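Local structure of dihydrofolate reductase (Enterococcus faecalis, 4M7V) at residues Ala12-Asp17 against Leu121-Ile126; Leu32-Lys37 against His162-Tyr167; Glu145-Val150 against Thr166-Asp171. The protein probably catalyses the NADPH-dependent reduction of 7,8-dihydrofolate to tetrahydrofolate, a key step of folate metabolism that supports glycine, purine and DNA-precursor synthesis. All coordinates share one frame; numbering follows the deposited sequence.

Contact 1 (Ala12-Asp17 against Leu121-Ile126); sequences AIWAQD and LYRTMI. With RAR (5-(3,4-dimethoxy-5-{(1E)-3-oxo-3-[(1S)-1-propylphthalazin-2(1H)-yl]prop-1-en-1-yl}benzyl)pyrimidine-2,4-diamine), chain B.
Trp-14 spreads its indole under the aliphatic part of Arg-123, whose CB sits 3.9 Å from the centroid of the six-membered ring in a CH-pi contact over one face. Trp-14 CG lies between the backbone N and the carbonyl carbon (chi1 74°), which lays the indole against Arg-123. The two residues are paired on two interior parallel strands of the mixed eight-stranded sheet of the dihydrofolate reductase fold. Five backbone hydrogen bonds zip the strands together. On the side of the sheet that carries Trp-14, Gln-16 and Arg-123, Gln-16 OE1 lies in the plane of the indole and takes its N-H on a lone pair (3.0 Å from NE1, 178°). Arg-123 NH1 reaches the same oxygen weakly, while its NH2 makes a salt bridge with Glu-165. The Met-125 methyl packs against the amide. The other face, with Ile-13, Ala-15 and Thr-124, floors the inhibitor site. There the diaminopyrimidine of RAR donates from N01 to Ile-13 O (2.9 Å), and Ala-15 CB lies 3.7 Å from its N35. Thr-124 OG1 is bonded to Asp-35 and also accepts a hydrogen bond from a water, 2.9 Å away, which accepts from RAR N35 at 3.0 Å.

Contact 2 (Leu32-Lys37 against His162-Tyr167); sequences LPNDLK and HDYETY. With RAR (5-(3,4-dimethoxy-5-{(1E)-3-oxo-3-[(1S)-1-propylphthalazin-2(1H)-yl]prop-1-en-1-yl}benzyl)pyrimidine-2,4-diamine), chain B.
Leu-32 meets His-162 by apolar packing: its CD2 methyl stands over the centre of the imidazole, 3.8 Å from the centroid and only 10° off the ring normal, a CH-pi contact. CG is anti to the backbone N (chi1 -175°), which sends both methyls across to the ring; CD1 settles nearer its rim, 3.8 Å from His-162 CE1. A second packing contact brings Asn-34 CB to 3.2 Å from Tyr-164 OH, so the phenol end lies against the first turn of the helix, and the same CB is 4.1 Å from His-162 NE2. Asp-35 CA lies at the edge of the tyrosine ring.

This is the helix-over-sheet layer of the dihydrofolate reductase fold: helix 33-43 has Leu-32 at its N-cap position, its first turn, 33-37, runs at 14° to strand 162-167, and Phe-38 one turn on also meets the Tyr-164 ring.

No hydrogen bond crosses between the segments, and the polar links lie within each or lead outward. His-162 ND1 is bonded to Tyr-160 O, which helps to orient the imidazole, while NE2 gives a weak bond to Tyr-164 OH (3.1 Å). At the helix start, Asp-35 N donates to Leu-32 O. The Asp-35 carboxylate turns to the inhibitor, the family's characteristic acidic partner of a diaminopyrimidine. RAR N35 donates to OD1 at 2.6 Å, and OD2 lies 2.8 Å from ring nitrogen N33. Thr-124 OG1 is a second partner of OD1, and Leu-36 CD2 touches RAR C15.

Contact 3 (Glu145-Val150 against Thr166-Asp171); sequences EKVATV and TYHRND
Residues 145-150 and 166-171 make a surface contact between antiparallel strands at the outer margin of the main sheet, where 144-151 is the last strand and 162-169 its inner neighbour. Glu-145 and His-168 form a hydrogen-bonded pair, with Glu-145 N reaching His-168 O at 2.8 Å and His-168 N returning to Glu-145 O. Lys-146 and Tyr-167 follow as a non-hydrogen-bonded pair. Beyond them the register slips by one residue: Val-147 N points almost straight at Thr-166 O (2.8 Å, 175°), and Ala-148 N adds a weak bond to the same oxygen. Thr-166 N closes the pattern on Ala-148 O at 3.2 Å, approaching from above the carbonyl plane.

At the bulge the Val-147 side chain points toward the neighbouring strand. CG1 is anti to the carbonyl carbon (chi1 -59°), which leaves CG2 between the backbone N and the carbonyl carbon, over the centre of the His-168 imidazole, 3.6 Å from the centroid and 9° off the normal. The same methyl is 4.0 Å from Thr-166 CG2. On the other face of the sheet, Lys-146 passes at a slant over the phenol of Tyr-167 before its amine leads away: CG rides over the ring toward its rim, CB comes to 3.6 Å from CE2 and CD to 3.8 Å from OH. That hydroxyl is hydrogen-bonded to Glu-165 OE2, from above the carboxylate plane. Trp-141 and Trp-144 also meet this tyrosine. Val-147 and Ala-148 thus both face the single residue Thr-166 across the strands, a classic beta bulge in the C-terminal beta hairpin.

In the fold
All three contacts reach one sheet, contact 2 from helix 33-43; in it strands 10-16, 120-126, 162-169 and 144-151 lie side by side in that order. Contacts 1 and 2 have centres about 7 Å apart and both touch RAR: the Thr-124 OG1 to Asp-35 OD1 distance of 2.7 Å, a probable hydrogen bond, ties the strand to helix 33-43 beside the ligand. On the opposite face Arg-123 NH2 and Glu-165 OE2 form a salt bridge at 2.8 Å. Contact 3 continues strand 162-169 from contact 2, sharing Thr-166 and Tyr-167, and a probable hydrogen bond from Tyr-167 N to Leu-121 O (2.8 Å) joins it to contact 1. It lies away from the pocket, with the Thr-166 side chain about 11 Å from RAR.

Contact 1 (Ala12-Asp17 against Leu121-Ile126)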
loop_
_atom_site.group_PDB
_atom_site.type_symbol
_atom_site.label_atom_id
_atom_site.label_comp_id
_atom_site.label_asym_id
_atom_site.label_seq_id
_atom_site.Cartn_x
_atom_site.Cartn_y
_atom_site.Cartn_z
ATOM N N ALA A 12 2.131 5.935 -0.028
ATOM C CA ALA A 12 2.282 4.511 0.244
ATOM C C ALA A 12 1.345 4.117 1.380
ATOM O O ALA A 12 1.239 4.820 2.383
ATOM C CB ALA A 12 3.708 4.190 0.595
ATOM N N ILE A 13 0.643 3.007 1.214
ATOM C CA ILE A 13 -0.252 2.532 2.256
ATOM C C ILE A 13 0.018 1.057 2.569
ATOM O O ILE A 13 0.184 0.257 1.659
ATOM C CB ILE A 13 -1.733 2.724 1.857
ATOM C CG1 ILE A 13 -2.655 2.290 3.001
ATOM C CG2 ILE A 13 -2.065 1.967 0.574
ATOM C CD1 ILE A 13 -4.040 2.962 2.938
ATOM N N TRP A 14 0.103 0.705 3.849
ATOM C CA TRP A 14 0.199 -0.702 4.211
ATOM C C TRP A 14 -0.328 -1.010 5.608
ATOM O O TRP A 14 -0.487 -0.120 6.448
ATOM C CB TRP A 14 1.642 -1.192 4.091
ATOM C CG TRP A 14 2.570 -0.736 5.165
ATOM C CD1 TRP A 14 2.988 -1.455 6.261
ATOM C CD2 TRP A 14 3.228 0.527 5.239
ATOM N NE1 TRP A 14 3.869 -0.704 7.013
ATOM C CE2 TRP A 14 4.035 0.509 6.407
ATOM C CE3 TRP A 14 3.217 1.670 4.435
ATOM C CZ2 TRP A 14 4.821 1.603 6.783
ATOM C CZ3 TRP A 14 3.998 2.761 4.812
ATOM C CH2 TRP A 14 4.788 2.720 5.977
ATOM N N ALA A 15 -0.621 -2.281 5.836
ATOM C CA ALA A 15 -0.955 -2.751 7.160
ATOM C C ALA A 15 0.127 -3.744 7.586
ATOM O O ALA A 15 0.584 -4.552 6.781
ATOM C CB ALA A 15 -2.333 -3.383 7.176
ATOM N N GLN A 16 0.559 -3.669 8.837
ATOM C CA GLN A 16 1.591 -4.578 9.341
ATOM C C GLN A 16 1.303 -4.943 10.807
ATOM O O GLN A 16 0.650 -4.184 11.500
ATOM C CB GLN A 16 2.982 -3.939 9.231
ATOM C CG GLN A 16 3.149 -2.774 10.207
ATOM C CD GLN A 16 4.590 -2.351 10.395
ATOM O OE1 GLN A 16 5.138 -1.564 9.611
ATOM N NE2 GLN A 16 5.212 -2.860 11.442
ATOM N N ASP A 17 1.798 -6.092 11.266
ATOM C CA ASP A 17 1.719 -6.437 12.682
ATOM C C ASP A 17 2.954 -5.863 13.386
ATOM O O ASP A 17 3.711 -5.115 12.770
ATOM C CB ASP A 17 1.585 -7.956 12.891
ATOM C CG ASP A 17 2.874 -8.728 12.608
ATOM O OD1 ASP A 17 3.860 -8.161 12.096
ATOM O OD2 ASP A 17 2.889 -9.936 12.897
ATOM N N LEU A 121 2.922 8.726 3.891
ATOM C CA LEU A 121 2.811 7.326 4.293
ATOM C C LEU A 121 1.557 7.122 5.133
ATOM O O LEU A 121 1.328 7.849 6.116
ATOM C CB LEU A 121 4.035 6.881 5.085
ATOM C CG LEU A 121 5.392 7.030 4.397
ATOM C CD1 LEU A 121 6.499 6.398 5.235
ATOM C CD2 LEU A 121 5.357 6.419 2.999
ATOM N N TYR A 122 0.741 6.145 4.736
ATOM C CA TYR A 122 -0.342 5.664 5.580
ATOM C C TYR A 122 -0.059 4.245 6.038
ATOM O O TYR A 122 0.093 3.339 5.215
ATOM C CB TYR A 122 -1.679 5.671 4.861
ATOM C CG TYR A 122 -2.060 6.962 4.201
ATOM C CD1 TYR A 122 -2.058 7.072 2.824
ATOM C CD2 TYR A 122 -2.458 8.059 4.949
ATOM C CE1 TYR A 122 -2.426 8.244 2.202
ATOM C CE2 TYR A 122 -2.837 9.234 4.336
ATOM C CZ TYR A 122 -2.815 9.317 2.958
ATOM O OH TYR A 122 -3.176 10.472 2.324
ATOM N N ARG A 123 -0.036 4.043 7.346
ATOM C CA ARG A 123 0.237 2.734 7.896
ATOM C C ARG A 123 -0.809 2.357 8.932
ATOM O O ARG A 123 -1.188 3.181 9.785
ATOM C CB ARG A 123 1.627 2.720 8.513
ATOM C CG ARG A 123 1.891 1.540 9.410
ATOM C CD ARG A 123 3.352 1.497 9.830
ATOM N NE ARG A 123 3.619 2.251 11.052
ATOM C CZ ARG A 123 4.697 2.059 11.807
ATOM N NH1 ARG A 123 5.587 1.135 11.458
ATOM N NH2 ARG A 123 4.870 2.755 12.926
ATOM N N THR A 124 -1.296 1.120 8.850
ATOM C CA THR A 124 -2.051 0.557 9.955
ATOM C C THR A 124 -1.119 -0.302 10.815
ATOM O O THR A 124 -0.618 -1.315 10.363
ATOM C CB THR A 124 -3.221 -0.276 9.460
ATOM O OG1 THR A 124 -4.030 0.533 8.605
ATOM C CG2 THR A 124 -4.058 -0.794 10.621
ATOM N N MET A 125 -0.870 0.114 12.052
ATOM C CA MET A 125 -0.107 -0.716 12.977
ATOM C C MET A 125 -1.061 -1.630 13.734
ATOM O O MET A 125 -1.935 -1.173 14.445
ATOM C CB MET A 125 0.726 0.155 13.933
ATOM C CG MET A 125 1.617 -0.624 14.928
ATOM S SD MET A 125 3.001 -1.560 14.178
ATOM C CE MET A 125 3.321 -0.472 12.850
ATOM N N ILE A 126 -0.917 -2.930 13.553
ATOM C CA ILE A 126 -1.781 -3.873 14.249
ATOM C C ILE A 126 -1.028 -4.456 15.425
ATOM O O ILE A 126 0.014 -5.084 15.245
ATOM C CB ILE A 126 -2.259 -5.004 13.331
ATOM C CG1 ILE A 126 -2.813 -4.431 12.019
ATOM C CG2 ILE A 126 -3.275 -5.848 14.055
ATOM C CD1 ILE A 126 -3.253 -5.507 10.994
HETATM N N01 RAR B . -1.598 -1.907 0.951
HETATM C C02 RAR B . -2.563 -2.237 1.952
HETATM C C03 RAR B . -3.267 -3.377 1.865
HETATM C C04 RAR B . -3.044 -4.278 0.693
HETATM C C05 RAR B . -4.157 -5.252 0.485
HETATM C C06 RAR B . -3.923 -6.645 0.567
HETATM C C07 RAR B . -4.944 -7.530 0.343
HETATM O O08 RAR B . -4.713 -8.887 0.394
HETATM C C09 RAR B . -3.419 -9.348 0.274
HETATM C C10 RAR B . -6.303 -7.026 0.021
HETATM O O11 RAR B . -7.325 -7.909 -0.156
HETATM C C12 RAR B . -7.755 -8.660 0.921
HETATM C C13 RAR B . -6.531 -5.678 -0.058
HETATM C C14 RAR B . -7.866 -5.150 -0.470
HETATM C C15 RAR B . -8.955 -5.344 0.309
HETATM C C16 RAR B . -10.276 -5.572 -0.309
HETATM N N17 RAR B . -11.027 -4.424 -0.704
HETATM N N18 RAR B . -10.336 -3.126 -0.780
HETATM C C19 RAR B . -11.201 -1.945 -0.633
HETATM C C20 RAR B . -12.468 -4.532 -0.960
HETATM C C21 RAR B . -13.352 -5.296 -0.035
HETATM C C22 RAR B . -14.048 -4.522 1.023
HETATM C C23 RAR B . -13.221 -3.613 1.858
HETATM C C24 RAR B . -13.099 -3.280 -1.556
HETATM C C25 RAR B . -12.539 -2.063 -1.343
HETATM C C26 RAR B . -13.207 -0.908 -1.799
HETATM C C27 RAR B . -14.444 -1.020 -2.502
HETATM C C28 RAR B . -15.028 -2.283 -2.711
HETATM C C29 RAR B . -14.402 -3.409 -2.261
HETATM O O30 RAR B . -10.794 -6.677 -0.183
HETATM C C31 RAR B . -5.474 -4.778 0.157
HETATM C C32 RAR B . -4.205 -3.673 2.848
HETATM N N33 RAR B . -4.416 -2.806 3.896
HETATM C C34 RAR B . -3.683 -1.644 3.986
HETATM N N35 RAR B . -3.885 -0.760 5.084
HETATM N N36 RAR B . -2.781 -1.347 3.046
HETATM O O HOH W 1 -3.022 1.904 6.203
#

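Contact 2 (Leu32-Lys37 against His162-Tyr167)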
loop_
_atom_site.group_PDB
_atom_site.type_symbol
_atom_site.label_atom_id
_atom_site.label_comp_id
_atom_site.label_asym_id
_atom_site.label_seq_id
_atom_site.Cartn_x
_atom_site.Cartn_y
_atom_site.Cartn_z
ATOM N N LEU A 32 -8.981 -7.975 9.437
ATOM C CA LEU A 32 -9.248 -6.760 10.178
ATOM C C LEU A 32 -10.026 -5.849 9.265
ATOM O O LEU A 32 -9.438 -4.999 8.592
ATOM C CB LEU A 32 -7.957 -6.084 10.649
ATOM C CG LEU A 32 -8.148 -4.845 11.547
ATOM C CD1 LEU A 32 -8.913 -5.219 12.834
ATOM C CD2 LEU A 32 -6.807 -4.177 11.869
ATOM N N PRO A 33 -11.359 -6.038 9.228
ATOM C CA PRO A 33 -12.224 -5.331 8.268
ATOM C C PRO A 33 -12.051 -3.811 8.309
ATOM O O PRO A 33 -12.095 -3.210 7.242
ATOM C CB PRO A 33 -13.640 -5.753 8.692
ATOM C CG PRO A 33 -13.453 -7.053 9.380
ATOM C CD PRO A 33 -12.118 -6.995 10.057
ATOM N N ASN A 34 -11.815 -3.208 9.476
ATOM C CA ASN A 34 -11.638 -1.745 9.536
ATOM C C ASN A 34 -10.470 -1.248 8.702
ATOM O O ASN A 34 -10.523 -0.164 8.124
ATOM C CB ASN A 34 -11.443 -1.263 10.974
ATOM C CG ASN A 34 -12.714 -1.329 11.779
ATOM O OD1 ASN A 34 -13.808 -1.407 11.217
ATOM N ND2 ASN A 34 -12.586 -1.307 13.110
ATOM N N ASP A 35 -9.404 -2.037 8.660
ATOM C CA ASP A 35 -8.234 -1.652 7.895
ATOM C C ASP A 35 -8.561 -1.597 6.399
ATOM O O ASP A 35 -8.170 -0.649 5.715
ATOM C CB ASP A 35 -7.063 -2.606 8.147
ATOM C CG ASP A 35 -5.963 -2.440 7.122
ATOM O OD1 ASP A 35 -5.311 -1.371 7.122
ATOM O OD2 ASP A 35 -5.786 -3.358 6.295
ATOM N N LEU A 36 -9.278 -2.598 5.897
ATOM C CA LEU A 36 -9.630 -2.612 4.480
ATOM C C LEU A 36 -10.476 -1.380 4.144
ATOM O O LEU A 36 -10.343 -0.799 3.056
ATOM C CB LEU A 36 -10.359 -3.905 4.112
ATOM C CG LEU A 36 -9.520 -5.148 4.411
ATOM C CD1 LEU A 36 -10.210 -6.420 3.927
ATOM C CD2 LEU A 36 -8.134 -5.021 3.801
ATOM N N LYS A 37 -11.305 -0.957 5.099
ATOM C CA LYS A 37 -12.112 0.256 4.939
ATOM C C LYS A 37 -11.214 1.461 4.827
ATOM O O LYS A 37 -11.413 2.315 3.978
ATOM C CB LYS A 37 -13.083 0.433 6.110
ATOM C CG LYS A 37 -14.165 -0.627 6.188
ATOM C CD LYS A 37 -14.874 -0.807 4.847
ATOM C CE LYS A 37 -15.944 -1.909 4.901
ATOM N NZ LYS A 37 -16.744 -1.965 3.637
ATOM N N HIS A 162 -5.328 -1.539 17.241
ATOM C CA HIS A 162 -4.571 -1.040 16.117
ATOM C C HIS A 162 -4.642 0.483 16.045
ATOM O O HIS A 162 -5.426 1.115 16.761
ATOM C CB HIS A 162 -5.050 -1.686 14.787
ATOM C CG HIS A 162 -6.516 -1.527 14.506
ATOM N ND1 HIS A 162 -7.484 -2.254 15.165
ATOM C CD2 HIS A 162 -7.173 -0.733 13.625
ATOM C CE1 HIS A 162 -8.678 -1.908 14.709
ATOM N NE2 HIS A 162 -8.517 -0.987 13.777
ATOM N N ASP A 163 -3.800 1.047 15.180
ATOM C CA ASP A 163 -3.644 2.486 15.008
ATOM C C ASP A 163 -3.430 2.813 13.542
ATOM O O ASP A 163 -2.711 2.085 12.849
ATOM C CB ASP A 163 -2.443 3.010 15.815
ATOM C CG ASP A 163 -2.729 3.101 17.301
ATOM O OD1 ASP A 163 -3.573 3.945 17.683
ATOM O OD2 ASP A 163 -2.120 2.331 18.072
ATOM N N TYR A 164 -4.020 3.918 13.090
ATOM C CA TYR A 164 -3.790 4.442 11.750
ATOM C C TYR A 164 -2.862 5.645 11.817
ATOM O O TYR A 164 -3.203 6.672 12.408
ATOM C CB TYR A 164 -5.108 4.833 11.071
ATOM C CG TYR A 164 -6.156 3.749 11.125
ATOM C CD1 TYR A 164 -6.110 2.673 10.254
ATOM C CD2 TYR A 164 -7.187 3.795 12.059
ATOM C CE1 TYR A 164 -7.064 1.669 10.307
ATOM C CE2 TYR A 164 -8.141 2.800 12.121
ATOM C CZ TYR A 164 -8.071 1.742 11.244
ATOM O OH TYR A 164 -9.007 0.744 11.304
ATOM N N GLU A 165 -1.706 5.519 11.185
ATOM C CA GLU A 165 -0.691 6.548 11.229
ATOM C C GLU A 165 -0.433 7.164 9.855
ATOM O O GLU A 165 -0.423 6.461 8.838
ATOM C CB GLU A 165 0.601 5.970 11.793
ATOM C CG GLU A 165 0.387 5.212 13.067
ATOM C CD GLU A 165 1.625 4.515 13.535
ATOM O OE1 GLU A 165 1.688 4.163 14.738
ATOM O OE2 GLU A 165 2.544 4.309 12.714
ATOM N N THR A 166 -0.213 8.481 9.855
ATOM C CA THR A 166 0.107 9.257 8.664
ATOM C C THR A 166 1.428 9.984 8.851
ATOM O O THR A 166 1.625 10.675 9.851
ATOM C CB THR A 166 -0.996 10.283 8.351
ATOM O OG1 THR A 166 -2.262 9.614 8.300
ATOM C CG2 THR A 166 -0.729 10.962 7.029
ATOM N N TYR A 167 2.342 9.807 7.901
ATOM C CA TYR A 167 3.623 10.517 7.906
ATOM C C TYR A 167 3.710 11.418 6.669
ATOM O O TYR A 167 3.211 11.055 5.593
ATOM C CB TYR A 167 4.819 9.550 7.937
ATOM C CG TYR A 167 4.825 8.546 9.082
ATOM C CD1 TYR A 167 3.899 7.503 9.129
ATOM C CD2 TYR A 167 5.769 8.624 10.100
ATOM C CE1 TYR A 167 3.902 6.592 10.158
ATOM C CE2 TYR A 167 5.783 7.703 11.142
ATOM C CZ TYR A 167 4.849 6.693 11.161
ATOM O OH TYR A 167 4.837 5.783 12.177
HETATM N N01 RAR B . -1.598 -1.907 0.951
HETATM C C02 RAR B . -2.563 -2.237 1.952
HETATM C C03 RAR B . -3.267 -3.377 1.865
HETATM C C04 RAR B . -3.044 -4.278 0.693
HETATM C C05 RAR B . -4.157 -5.252 0.485
HETATM C C06 RAR B . -3.923 -6.645 0.567
HETATM C C07 RAR B . -4.944 -7.530 0.343
HETATM O O08 RAR B . -4.713 -8.887 0.394
HETATM C C09 RAR B . -3.419 -9.348 0.274
HETATM C C10 RAR B . -6.303 -7.026 0.021
HETATM O O11 RAR B . -7.325 -7.909 -0.156
HETATM C C12 RAR B . -7.755 -8.660 0.921
HETATM C C13 RAR B . -6.531 -5.678 -0.058
HETATM C C14 RAR B . -7.866 -5.150 -0.470
HETATM C C15 RAR B . -8.955 -5.344 0.309
HETATM C C16 RAR B . -10.276 -5.572 -0.309
HETATM N N17 RAR B . -11.027 -4.424 -0.704
HETATM N N18 RAR B . -10.336 -3.126 -0.780
HETATM C C19 RAR B . -11.201 -1.945 -0.633
HETATM C C20 RAR B . -12.468 -4.532 -0.960
HETATM C C21 RAR B . -13.352 -5.296 -0.035
HETATM C C22 RAR B . -14.048 -4.522 1.023
HETATM C C23 RAR B . -13.221 -3.613 1.858
HETATM C C24 RAR B . -13.099 -3.280 -1.556
HETATM C C25 RAR B . -12.539 -2.063 -1.343
HETATM C C26 RAR B . -13.207 -0.908 -1.799
HETATM C C27 RAR B . -14.444 -1.020 -2.502
HETATM C C28 RAR B . -15.028 -2.283 -2.711
HETATM C C29 RAR B . -14.402 -3.409 -2.261
HETATM O O30 RAR B . -10.794 -6.677 -0.183
HETATM C C31 RAR B . -5.474 -4.778 0.157
HETATM C C32 RAR B . -4.205 -3.673 2.848
HETATM N N33 RAR B . -4.416 -2.806 3.896
HETATM C C34 RAR B . -3.683 -1.644 3.986
HETATM N N35 RAR B . -3.885 -0.760 5.084
HETATM N N36 RAR B . -2.781 -1.347 3.046
#

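Contact 3 (Glu145-Val150 against Thr166-Asp171)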
loop_
_atom_site.group_PDB
_atom_site.type_symbol
_atom_site.label_atom_id
_atom_site.label_comp_id
_atom_site.label_asym_id
_atom_site.label_seq_id
_atom_site.Cartn_x
_atom_site.Cartn_y
_atom_site.Cartn_z
ATOM N N GLU A 145 8.037 11.969 9.011
ATOM C CA GLU A 145 7.576 12.538 10.263
ATOM C C GLU A 145 6.103 12.200 10.526
ATOM O O GLU A 145 5.250 12.487 9.692
ATOM C CB GLU A 145 7.774 14.045 10.210
ATOM C CG GLU A 145 7.516 14.791 11.480
ATOM C CD GLU A 145 7.761 16.263 11.283
ATOM O OE1 GLU A 145 7.188 16.827 10.325
ATOM O OE2 GLU A 145 8.553 16.844 12.055
ATOM N N LYS A 146 5.799 11.599 11.673
ATOM C CA LYS A 146 4.416 11.255 11.989
ATOM C C LYS A 146 3.601 12.511 12.258
ATOM O O LYS A 146 3.946 13.301 13.112
ATOM C CB LYS A 146 4.355 10.306 13.194
ATOM C CG LYS A 146 2.949 9.778 13.490
ATOM C CD LYS A 146 2.973 8.409 14.156
ATOM C CE LYS A 146 3.590 8.479 15.540
ATOM N NZ LYS A 146 2.611 8.029 16.561
ATOM N N VAL A 147 2.515 12.701 11.528
ATOM C CA VAL A 147 1.738 13.930 11.656
ATOM C C VAL A 147 0.317 13.664 12.138
ATOM O O VAL A 147 -0.419 14.597 12.458
ATOM C CB VAL A 147 1.689 14.711 10.316
ATOM C CG1 VAL A 147 3.095 15.066 9.873
ATOM C CG2 VAL A 147 0.967 13.906 9.231
ATOM N N ALA A 148 -0.069 12.395 12.195
ATOM C CA ALA A 148 -1.348 12.041 12.776
ATOM C C ALA A 148 -1.374 10.584 13.211
ATOM O O ALA A 148 -0.598 9.755 12.733
ATOM C CB ALA A 148 -2.477 12.314 11.795
ATOM N N THR A 149 -2.287 10.270 14.119
ATOM C CA THR A 149 -2.497 8.893 14.512
ATOM C C THR A 149 -3.883 8.751 15.107
ATOM O O THR A 149 -4.291 9.546 15.948
ATOM C CB THR A 149 -1.405 8.418 15.502
ATOM O OG1 THR A 149 -1.734 7.117 15.993
ATOM C CG2 THR A 149 -1.255 9.391 16.664
ATOM N N VAL A 150 -4.626 7.758 14.631
ATOM C CA VAL A 150 -5.969 7.503 15.121
ATOM C C VAL A 150 -6.095 6.056 15.600
ATOM O O VAL A 150 -5.734 5.113 14.876
ATOM C CB VAL A 150 -7.031 7.763 14.025
ATOM C CG1 VAL A 150 -8.433 7.591 14.590
ATOM C CG2 VAL A 150 -6.858 9.150 13.433
ATOM N N THR A 166 -0.213 8.481 9.855
ATOM C CA THR A 166 0.107 9.257 8.664
ATOM C C THR A 166 1.428 9.984 8.851
ATOM O O THR A 166 1.625 10.675 9.851
ATOM C CB THR A 166 -0.996 10.283 8.351
ATOM O OG1 THR A 166 -2.262 9.614 8.300
ATOM C CG2 THR A 166 -0.729 10.962 7.029
ATOM N N TYR A 167 2.342 9.807 7.901
ATOM C CA TYR A 167 3.623 10.517 7.906
ATOM C C TYR A 167 3.710 11.418 6.669
ATOM O O TYR A 167 3.211 11.055 5.593
ATOM C CB TYR A 167 4.819 9.550 7.937
ATOM C CG TYR A 167 4.825 8.546 9.082
ATOM C CD1 TYR A 167 3.899 7.503 9.129
ATOM C CD2 TYR A 167 5.769 8.624 10.100
ATOM C CE1 TYR A 167 3.902 6.592 10.158
ATOM C CE2 TYR A 167 5.783 7.703 11.142
ATOM C CZ TYR A 167 4.849 6.693 11.161
ATOM O OH TYR A 167 4.837 5.783 12.177
ATOM N N HIS A 168 4.294 12.605 6.862
ATOM C CA HIS A 168 4.680 13.518 5.792
ATOM C C HIS A 168 6.198 13.616 5.822
ATOM O O HIS A 168 6.830 13.073 6.728
ATOM C CB HIS A 168 4.048 14.890 5.971
ATOM C CG HIS A 168 2.554 14.899 5.887
ATOM N ND1 HIS A 168 1.821 13.841 5.378
ATOM C CD2 HIS A 168 1.642 15.842 6.226
ATOM C CE1 HIS A 168 0.535 14.134 5.416
ATOM N NE2 HIS A 168 0.396 15.346 5.930
ATOM N N ARG A 169 6.795 14.294 4.844
ATOM C CA ARG A 169 8.261 14.404 4.805
ATOM C C ARG A 169 8.823 15.634 5.523
ATOM O O ARG A 169 8.162 16.667 5.638
ATOM C CB ARG A 169 8.767 14.414 3.353
ATOM C CG ARG A 169 8.479 13.137 2.590
ATOM C CD ARG A 169 9.176 13.119 1.255
ATOM N NE ARG A 169 10.553 12.632 1.311
ATOM C CZ ARG A 169 10.937 11.471 0.794
ATOM N NH1 ARG A 169 10.036 10.690 0.208
ATOM N NH2 ARG A 169 12.212 11.087 0.853
ATOM N N ASN A 170 10.042 15.468 6.031
ATOM C CA ASN A 170 10.976 16.556 6.305
ATOM C C ASN A 170 11.189 17.351 5.028
ATOM O O ASN A 170 10.649 18.445 4.844
ATOM C CB ASN A 170 12.331 16.005 6.765
ATOM C CG ASN A 170 12.268 15.304 8.096
ATOM O OD1 ASN A 170 13.084 15.562 8.970
ATOM N ND2 ASN A 170 11.301 14.429 8.269
ATOM N N ASP A 171 12.016 16.759 4.165
ATOM C CA ASP A 171 12.139 17.111 2.755
ATOM C C ASP A 171 13.054 16.092 2.078
ATOM O O ASP A 171 12.950 14.885 2.325
ATOM C CB ASP A 171 12.680 18.523 2.570
ATOM C CG ASP A 171 11.648 19.472 1.977
ATOM O OD1 ASP A 171 10.429 19.207 2.121
ATOM O OD2 ASP A 171 12.065 20.487 1.369
#